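Local atomic coordinates of L-lactate dehydrogenase (Trichomonas vaginalis, PDB entry 4UUL), a protein that catalyses the NAD-dependent interconversion of pyruvate and L-lactate, while belonging to the malate dehydrogenase type 2 family. Residues Y18-S21 with H22-S26; E28-D32 with R33-L37; N47-T50 with A51-M54. The protein carries 1 engineered substitution. One frame throughout, in Å; residues are numbered along the deposited sequence.

Contact 1 (Y18-S21 with H22-S26)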
loop_
_atom_site.group_PDB
_atom_site.type_symbol
_atom_site.label_atom_id
_atom_site.label_comp_id
_atom_site.label_asym_id
_atom_site.label_seq_id
_atom_site.Cartn_x
_atom_site.Cartn_y
_atom_site.Cartn_z
ATOM N N TYR B 18 -1.338 7.650 -4.440
ATOM C CA TYR B 18 -1.943 6.393 -4.889
ATOM C C TYR B 18 -1.901 5.385 -3.730
ATOM O O TYR B 18 -2.913 4.719 -3.405
ATOM C CB TYR B 18 -1.168 5.875 -6.076
ATOM C CG TYR B 18 -1.664 4.589 -6.699
ATOM C CD1 TYR B 18 -2.818 4.551 -7.460
ATOM C CD2 TYR B 18 -0.956 3.446 -6.586
ATOM C CE1 TYR B 18 -3.264 3.381 -8.074
ATOM C CE2 TYR B 18 -1.357 2.294 -7.202
ATOM C CZ TYR B 18 -2.504 2.264 -7.938
ATOM O OH TYR B 18 -2.823 1.106 -8.564
ATOM N N ILE B 19 -0.721 5.188 -3.149
ATOM C CA ILE B 19 -0.559 4.190 -2.112
ATOM C C ILE B 19 -1.259 4.647 -0.809
ATOM O O ILE B 19 -1.889 3.859 -0.110
ATOM C CB ILE B 19 0.937 3.814 -1.870
ATOM C CG1 ILE B 19 1.575 3.310 -3.155
ATOM C CG2 ILE B 19 1.070 2.834 -0.740
ATOM C CD1 ILE B 19 3.055 3.162 -3.114
ATOM N N LEU B 20 -0.991 5.895 -0.439
ATOM C CA LEU B 20 -1.555 6.431 0.781
ATOM C C LEU B 20 -3.075 6.360 0.833
ATOM O O LEU B 20 -3.658 6.007 1.856
ATOM C CB LEU B 20 -1.055 7.863 0.917
ATOM C CG LEU B 20 -1.365 8.670 2.128
ATOM C CD1 LEU B 20 -0.827 8.002 3.408
ATOM C CD2 LEU B 20 -0.782 10.104 1.947
ATOM N N SER B 21 -3.706 6.746 -0.251
ATOM C CA SER B 21 -5.156 6.691 -0.294
ATOM C C SER B 21 -5.678 5.285 -0.085
ATOM O O SER B 21 -6.594 5.098 0.696
ATOM C CB SER B 21 -5.699 7.282 -1.595
ATOM O OG SER B 21 -5.236 6.564 -2.730
ATOM N N HIS B 22 -5.081 4.307 -0.755
ATOM C CA HIS B 22 -5.545 2.942 -0.556
ATOM C C HIS B 22 -5.278 2.422 0.863
ATOM O O HIS B 22 -6.112 1.752 1.464
ATOM C CB HIS B 22 -4.908 2.009 -1.588
ATOM C CG HIS B 22 -5.526 2.059 -2.951
ATOM N ND1 HIS B 22 -5.177 2.981 -3.903
ATOM C CD2 HIS B 22 -6.483 1.281 -3.521
ATOM C CE1 HIS B 22 -5.918 2.785 -4.986
ATOM N NE2 HIS B 22 -6.715 1.769 -4.771
ATOM N N TRP B 23 -4.135 2.791 1.402
ATOM C CA TRP B 23 -3.742 2.323 2.713
ATOM C C TRP B 23 -4.701 2.881 3.746
ATOM O O TRP B 23 -5.212 2.162 4.596
ATOM C CB TRP B 23 -2.301 2.725 2.979
ATOM C CG TRP B 23 -1.523 1.811 3.929
ATOM C CD1 TRP B 23 -2.043 0.928 4.823
ATOM C CD2 TRP B 23 -0.094 1.653 4.009
ATOM N NE1 TRP B 23 -1.033 0.293 5.520
ATOM C CE2 TRP B 23 0.173 0.701 5.018
ATOM C CE3 TRP B 23 0.971 2.222 3.332
ATOM C CZ2 TRP B 23 1.461 0.305 5.349
ATOM C CZ3 TRP B 23 2.251 1.831 3.669
ATOM C CH2 TRP B 23 2.483 0.893 4.669
ATOM N N ILE B 24 -4.994 4.163 3.648
ATOM C CA ILE B 24 -5.949 4.793 4.563
ATOM C C ILE B 24 -7.356 4.189 4.389
ATOM O O ILE B 24 -8.055 3.883 5.369
ATOM C CB ILE B 24 -5.977 6.312 4.365
ATOM C CG1 ILE B 24 -4.631 6.896 4.847
ATOM C CG2 ILE B 24 -7.117 6.948 5.177
ATOM C CD1 ILE B 24 -4.404 8.300 4.480
ATOM N N ALA B 25 -7.776 4.006 3.137
ATOM C CA ALA B 25 -9.104 3.464 2.868
ATOM C C ALA B 25 -9.267 2.036 3.382
ATOM O O ALA B 25 -10.396 1.610 3.631
ATOM C CB ALA B 25 -9.433 3.524 1.419
ATOM N N SER B 26 -8.160 1.305 3.494
ATOM C CA SER B 26 -8.177 -0.049 4.006
ATOM C C SER B 26 -8.419 -0.120 5.493
ATOM O O SER B 26 -8.609 -1.234 6.007
ATOM C CB SER B 26 -6.859 -0.748 3.680
ATOM O OG SER B 26 -5.836 -0.390 4.591
#
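The carbonyl oxygen of Y18 is the polar hub of this helical segment, gripped by both the side chain and, more loosely, the backbone of H22. The ring nitrogen ND1 of H22 donates to Y18 O at 2.9 Å, nearly straight at 167°, and the oxygen lies at the edge of the imidazole, in its plane. The backbone N of H22 reaches the same Y18 O only weakly, at 3.4 Å, where an ordinary helical bond would be shorter. H22 carries its CG beside its own backbone N (chi1 -78°), which folds the ring back over the preceding turn. There its edge is turned toward the face of the Y18 ring in an edge-to-face pair, with centroids 5.2 Å apart and planes at 60°. Further along the chain the helix runs regularly: W23 N donates to I19 O, I24 N to L20 O and A25 N to S21 O, each at 2.9 Å. In the conformer described, S21 OG bonds to G17 O, one turn earlier, with Y18 O a competing acceptor 3.0 Å from S21 OG. At the end of the segment S26 OG donates to W23 O over 2.6 Å, and S26 N to H22 O. Among the apolar groups, L20 and I24 lie side by side with their CD1 atoms 3.7 Å apart. The Y18 hydroxyl is satisfied by E55 and by A242 N of the second subunit, whose R236 also makes a cation-pi contact with the ring. Most of these residues lie on helix 15-25 of the first beta-alpha-beta unit of a Rossmann domain, the helix that follows the glycine-rich dinucleotide-binding loop and here also faces the dimer partner.

Contact 2 (E28-D32 with R33-L37)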
loop_
_atom_site.group_PDB
_atom_site.type_symbol
_atom_site.label_atom_id
_atom_site.label_comp_id
_atom_site.label_asym_id
_atom_site.label_seq_id
_atom_site.Cartn_x
_atom_site.Cartn_y
_atom_site.Cartn_z
ATOM N N GLU B 28 -6.318 1.385 7.974
ATOM C CA GLU B 28 -5.108 1.347 8.782
ATOM C C GLU B 28 -4.893 2.589 9.640
ATOM O O GLU B 28 -4.215 2.507 10.656
ATOM C CB GLU B 28 -3.894 1.155 7.887
ATOM C CG GLU B 28 -2.555 1.474 8.552
ATOM C CD GLU B 28 -2.241 0.571 9.733
ATOM O OE1 GLU B 28 -2.868 -0.525 9.863
ATOM O OE2 GLU B 28 -1.336 0.967 10.515
ATOM N N LEU B 29 -5.464 3.720 9.258
ATOM C CA LEU B 29 -5.188 4.968 9.981
ATOM C C LEU B 29 -6.195 5.167 11.122
ATOM O O LEU B 29 -5.794 5.402 12.250
ATOM C CB LEU B 29 -5.270 6.120 9.003
ATOM C CG LEU B 29 -5.011 7.497 9.610
ATOM C CD1 LEU B 29 -3.658 7.588 10.276
ATOM C CD2 LEU B 29 -5.077 8.594 8.549
ATOM N N TYR B 30 -7.484 5.072 10.827
ATOM C CA TYR B 30 -8.561 5.441 11.750
ATOM C C TYR B 30 -9.280 4.231 12.364
ATOM O O TYR B 30 -10.320 4.370 13.008
ATOM C CB TYR B 30 -9.574 6.328 11.016
ATOM C CG TYR B 30 -9.239 7.804 11.099
ATOM C CD1 TYR B 30 -9.585 8.544 12.198
ATOM C CD2 TYR B 30 -8.598 8.441 10.045
ATOM C CE1 TYR B 30 -9.322 9.896 12.262
ATOM C CE2 TYR B 30 -8.279 9.786 10.118
ATOM C CZ TYR B 30 -8.695 10.524 11.217
ATOM O OH TYR B 30 -8.431 11.861 11.256
ATOM N N GLY B 31 -8.726 3.045 12.170
ATOM C CA GLY B 31 -9.291 1.895 12.848
ATOM C C GLY B 31 -10.697 1.559 12.377
ATOM O O GLY B 31 -10.929 1.482 11.175
ATOM N N ASP B 32 -11.619 1.352 13.301
ATOM C CA ASP B 32 -12.975 1.016 12.913
ATOM C C ASP B 32 -13.760 2.175 12.296
ATOM O O ASP B 32 -14.833 1.970 11.748
ATOM C CB ASP B 32 -13.763 0.486 14.121
ATOM C CG ASP B 32 -13.271 -0.859 14.602
ATOM O OD1 ASP B 32 -12.484 -1.512 13.903
ATOM O OD2 ASP B 32 -13.675 -1.259 15.692
ATOM N N ARG B 33 -13.257 3.393 12.425
ATOM C CA ARG B 33 -13.973 4.558 11.946
ATOM C C ARG B 33 -13.857 4.684 10.425
ATOM O O ARG B 33 -12.796 4.419 9.865
ATOM C CB ARG B 33 -13.396 5.793 12.617
ATOM C CG ARG B 33 -14.146 7.061 12.294
ATOM C CD ARG B 33 -13.622 8.219 13.128
ATOM N NE ARG B 33 -14.340 9.447 12.795
ATOM C CZ ARG B 33 -13.944 10.658 13.140
ATOM N NH1 ARG B 33 -12.829 10.799 13.836
ATOM N NH2 ARG B 33 -14.652 11.709 12.757
ATOM N N GLN B 34 -14.929 5.086 9.751
ATOM C CA GLN B 34 -14.823 5.319 8.321
ATOM C C GLN B 34 -14.043 6.580 7.980
ATOM O O GLN B 34 -13.933 7.494 8.827
ATOM C CB GLN B 34 -16.183 5.401 7.686
ATOM C CG GLN B 34 -16.945 4.087 7.666
ATOM C CD GLN B 34 -18.084 4.159 6.713
ATOM O OE1 GLN B 34 -18.970 5.015 6.850
ATOM N NE2 GLN B 34 -18.077 3.271 5.728
ATOM N N VAL B 35 -13.551 6.620 6.742
ATOM C CA VAL B 35 -12.828 7.757 6.233
ATOM C C VAL B 35 -13.491 8.255 4.955
ATOM O O VAL B 35 -14.084 7.488 4.195
ATOM C CB VAL B 35 -11.348 7.423 5.983
ATOM C CG1 VAL B 35 -10.670 7.099 7.283
ATOM C CG2 VAL B 35 -11.192 6.321 4.937
ATOM N N TYR B 36 -13.401 9.565 4.765
ATOM C CA TYR B 36 -13.862 10.230 3.562
ATOM C C TYR B 36 -12.647 10.987 2.994
ATOM O O TYR B 36 -12.068 11.821 3.700
ATOM C CB TYR B 36 -15.031 11.202 3.827
ATOM C CG TYR B 36 -15.556 11.834 2.570
ATOM C CD1 TYR B 36 -14.875 12.889 1.972
ATOM C CD2 TYR B 36 -16.760 11.440 2.016
ATOM C CE1 TYR B 36 -15.355 13.517 0.847
ATOM C CE2 TYR B 36 -17.261 12.067 0.884
ATOM C CZ TYR B 36 -16.534 13.093 0.291
ATOM O OH TYR B 36 -17.023 13.705 -0.837
ATOM N N LEU B 37 -12.196 10.617 1.786
ATOM C CA LEU B 37 -10.930 11.141 1.225
ATOM C C LEU B 37 -11.191 12.354 0.357
ATOM O O LEU B 37 -11.985 12.321 -0.558
ATOM C CB LEU B 37 -10.206 10.057 0.422
ATOM C CG LEU B 37 -9.792 8.816 1.221
ATOM C CD1 LEU B 37 -9.153 7.833 0.293
ATOM C CD2 LEU B 37 -8.890 9.209 2.310
HETATM O O HOH W 1 -10.330 3.500 9.266
#
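A chi1 of -175° turns CG of R33 away from its backbone N, and the chain stays extended as far as NE, so that R33 runs alongside the side chain of Y30, both pointing the same way. The chain from Y30 to R33 makes a type II' beta turn, lying in the loop that leads from helix 15-25 into strand 35-40 of the Rossmann sheet. G31 holds the second position of this turn with a positive phi of 66°, a conformation that a residue without CB adopts easily. The turn is closed by R33 N donating to Y30 O at 3.1 Å. Farther out, NH1 of R33 comes within 3.9 Å of Y30 CE1, and the guanidinium stands almost perpendicular to the ring, the two planes 85° apart. NE of R33 donates to E3 O, which holds the start of the guanidinium. Across the ring from CE1 the tyrosine meets the start of the strand: Y30 CD2 packs on V35 CG1 at 3.7 Å. The Y30 side chain also touches A5 and V7 of strand 5-10 and L256 of helix 242-257. One water bridges two carbonyls, donating to G31 O at 2.8 Å and to R33 O at 2.7 Å.

Contact 3 (N47-T50 with A51-M54)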
loop_
_atom_site.group_PDB
_atom_site.type_symbol
_atom_site.label_atom_id
_atom_site.label_comp_id
_atom_site.label_asym_id
_atom_site.label_seq_id
_atom_site.Cartn_x
_atom_site.Cartn_y
_atom_site.Cartn_z
ATOM N N ASN B 47 -7.053 13.101 -15.036
ATOM C CA ASN B 47 -7.297 11.740 -15.531
ATOM C C ASN B 47 -6.621 10.661 -14.653
ATOM O O ASN B 47 -7.254 9.615 -14.341
ATOM C CB ASN B 47 -6.873 11.606 -16.970
ATOM C CG ASN B 47 -7.849 12.266 -17.920
ATOM O OD1 ASN B 47 -8.998 12.554 -17.561
ATOM N ND2 ASN B 47 -7.399 12.522 -19.124
ATOM N N ARG B 48 -5.384 10.920 -14.217
ATOM C CA ARG B 48 -4.737 9.978 -13.325
ATOM C C ARG B 48 -5.469 9.924 -11.969
ATOM O O ARG B 48 -5.560 8.878 -11.318
ATOM C CB ARG B 48 -3.265 10.343 -13.172
ATOM C CG ARG B 48 -2.386 9.141 -12.870
ATOM C CD ARG B 48 -0.935 9.483 -12.836
ATOM N NE ARG B 48 -0.224 8.631 -11.889
ATOM C CZ ARG B 48 0.873 9.003 -11.228
ATOM N NH1 ARG B 48 1.374 10.226 -11.399
ATOM N NH2 ARG B 48 1.456 8.170 -10.374
ATOM N N LEU B 49 -6.012 11.053 -11.533
ATOM C CA LEU B 49 -6.753 11.026 -10.293
ATOM C C LEU B 49 -8.041 10.224 -10.443
ATOM O O LEU B 49 -8.408 9.452 -9.536
ATOM C CB LEU B 49 -7.037 12.444 -9.781
ATOM C CG LEU B 49 -7.554 12.491 -8.347
ATOM C CD1 LEU B 49 -6.744 11.610 -7.371
ATOM C CD2 LEU B 49 -7.515 13.920 -7.917
ATOM N N THR B 50 -8.706 10.350 -11.593
ATOM C CA THR B 50 -9.880 9.558 -11.871
ATOM C C THR B 50 -9.519 8.065 -11.829
ATOM O O THR B 50 -10.260 7.256 -11.251
ATOM C CB THR B 50 -10.510 9.948 -13.189
ATOM O OG1 THR B 50 -10.979 11.297 -13.084
ATOM C CG2 THR B 50 -11.688 9.034 -13.525
ATOM N N ALA B 51 -8.387 7.698 -12.433
ATOM C CA ALA B 51 -7.933 6.314 -12.370
ATOM C C ALA B 51 -7.760 5.846 -10.926
ATOM O O ALA B 51 -8.123 4.720 -10.594
ATOM C CB ALA B 51 -6.634 6.120 -13.132
ATOM N N LEU B 52 -7.176 6.676 -10.072
ATOM C CA LEU B 52 -7.019 6.338 -8.647
ATOM C C LEU B 52 -8.381 6.053 -8.029
ATOM O O LEU B 52 -8.566 5.068 -7.349
ATOM C CB LEU B 52 -6.256 7.429 -7.859
ATOM C CG LEU B 52 -6.527 7.417 -6.336
ATOM C CD1 LEU B 52 -5.996 6.169 -5.768
ATOM C CD2 LEU B 52 -5.830 8.613 -5.689
ATOM N N THR B 53 -9.338 6.950 -8.246
ATOM C CA THR B 53 -10.628 6.761 -7.612
ATOM C C THR B 53 -11.325 5.515 -8.118
ATOM O O THR B 53 -12.048 4.855 -7.361
ATOM C CB THR B 53 -11.544 7.976 -7.680
ATOM O OG1 THR B 53 -11.913 8.237 -9.021
ATOM C CG2 THR B 53 -10.858 9.193 -7.071
ATOM N N MET B 54 -11.109 5.168 -9.382
ATOM C CA MET B 54 -11.724 3.950 -9.902
ATOM C C MET B 54 -11.138 2.728 -9.166
ATOM O O MET B 54 -11.867 1.757 -8.867
ATOM C CB MET B 54 -11.423 3.859 -11.359
ATOM C CG MET B 54 -12.237 4.789 -12.215
ATOM S SD MET B 54 -11.655 4.872 -13.952
ATOM C CE MET B 54 -12.490 3.485 -14.670
#
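M54 folds back along the helix over the carbonyl oxygen of T50, one turn before it. Its CB lies 3.6 Å from T50 O and its CG comes closer, 3.3 Å from the same oxygen, because CG sits beside the backbone N of M54 (chi1 -76°). The sulfur SD lies 3.9 Å from T50 O and 4.2 Å from T50 CG2, the two side chains crossing, and the chain bends at chi3 (85°), so that the terminal CE turns off the line of CG and SD. Beyond the segment, the side chain packs on D231 of the second subunit. T50 O is itself a hydrogen-bond acceptor for M54 N at 2.9 Å. The hydroxyl OG1 of T53 also lies 2.9 Å from T50 O, a bond that is not certain, since the hydroxyl could turn to another acceptor instead. T50 OG1, placed beside its own backbone N, bonds to M46 O.

All of this lies on helix 46-57, the crossover helix between parallel strands 35-40 and 64-70 in the second beta-alpha-beta unit of the Rossmann domain. Its backbone is regular here, with A51 N bonded to N47 O, L52 N to R48 O and T53 N to L49 O. R48, which binds NADH in another crystal structure of this protein, extends toward A13 and Q15 near the glycine-rich loop. On the sheet-facing side, L49 packs on L39 and A69, and T53 on L39, F67 and A69. L52 is modelled in two conformers, and in the one measured L49 CD1 approaches L52 CD2 at 3.6 Å.

In the fold
The three contacts follow one another along the chain within the NAD-binding domain: contact 1 on helix 15-25, contact 2 in the loop entering strand 35-40, and contact 3 on helix 46-57. Contacts 1 and 2 have centres about 10 Å apart and touch, I24 packing on V35 and L37. Contact 1 also meets contact 3, whose centre is about 13 Å away, where L52 packs against Y18, S21 and H22. Contacts 2 and 3 stay separate, with nearest atoms about 7 Å apart. The two helices, joined along the chain through strand 35-40, both touch the second subunit, so this part of the domain serves cofactor binding at R48 and dimer contact alike.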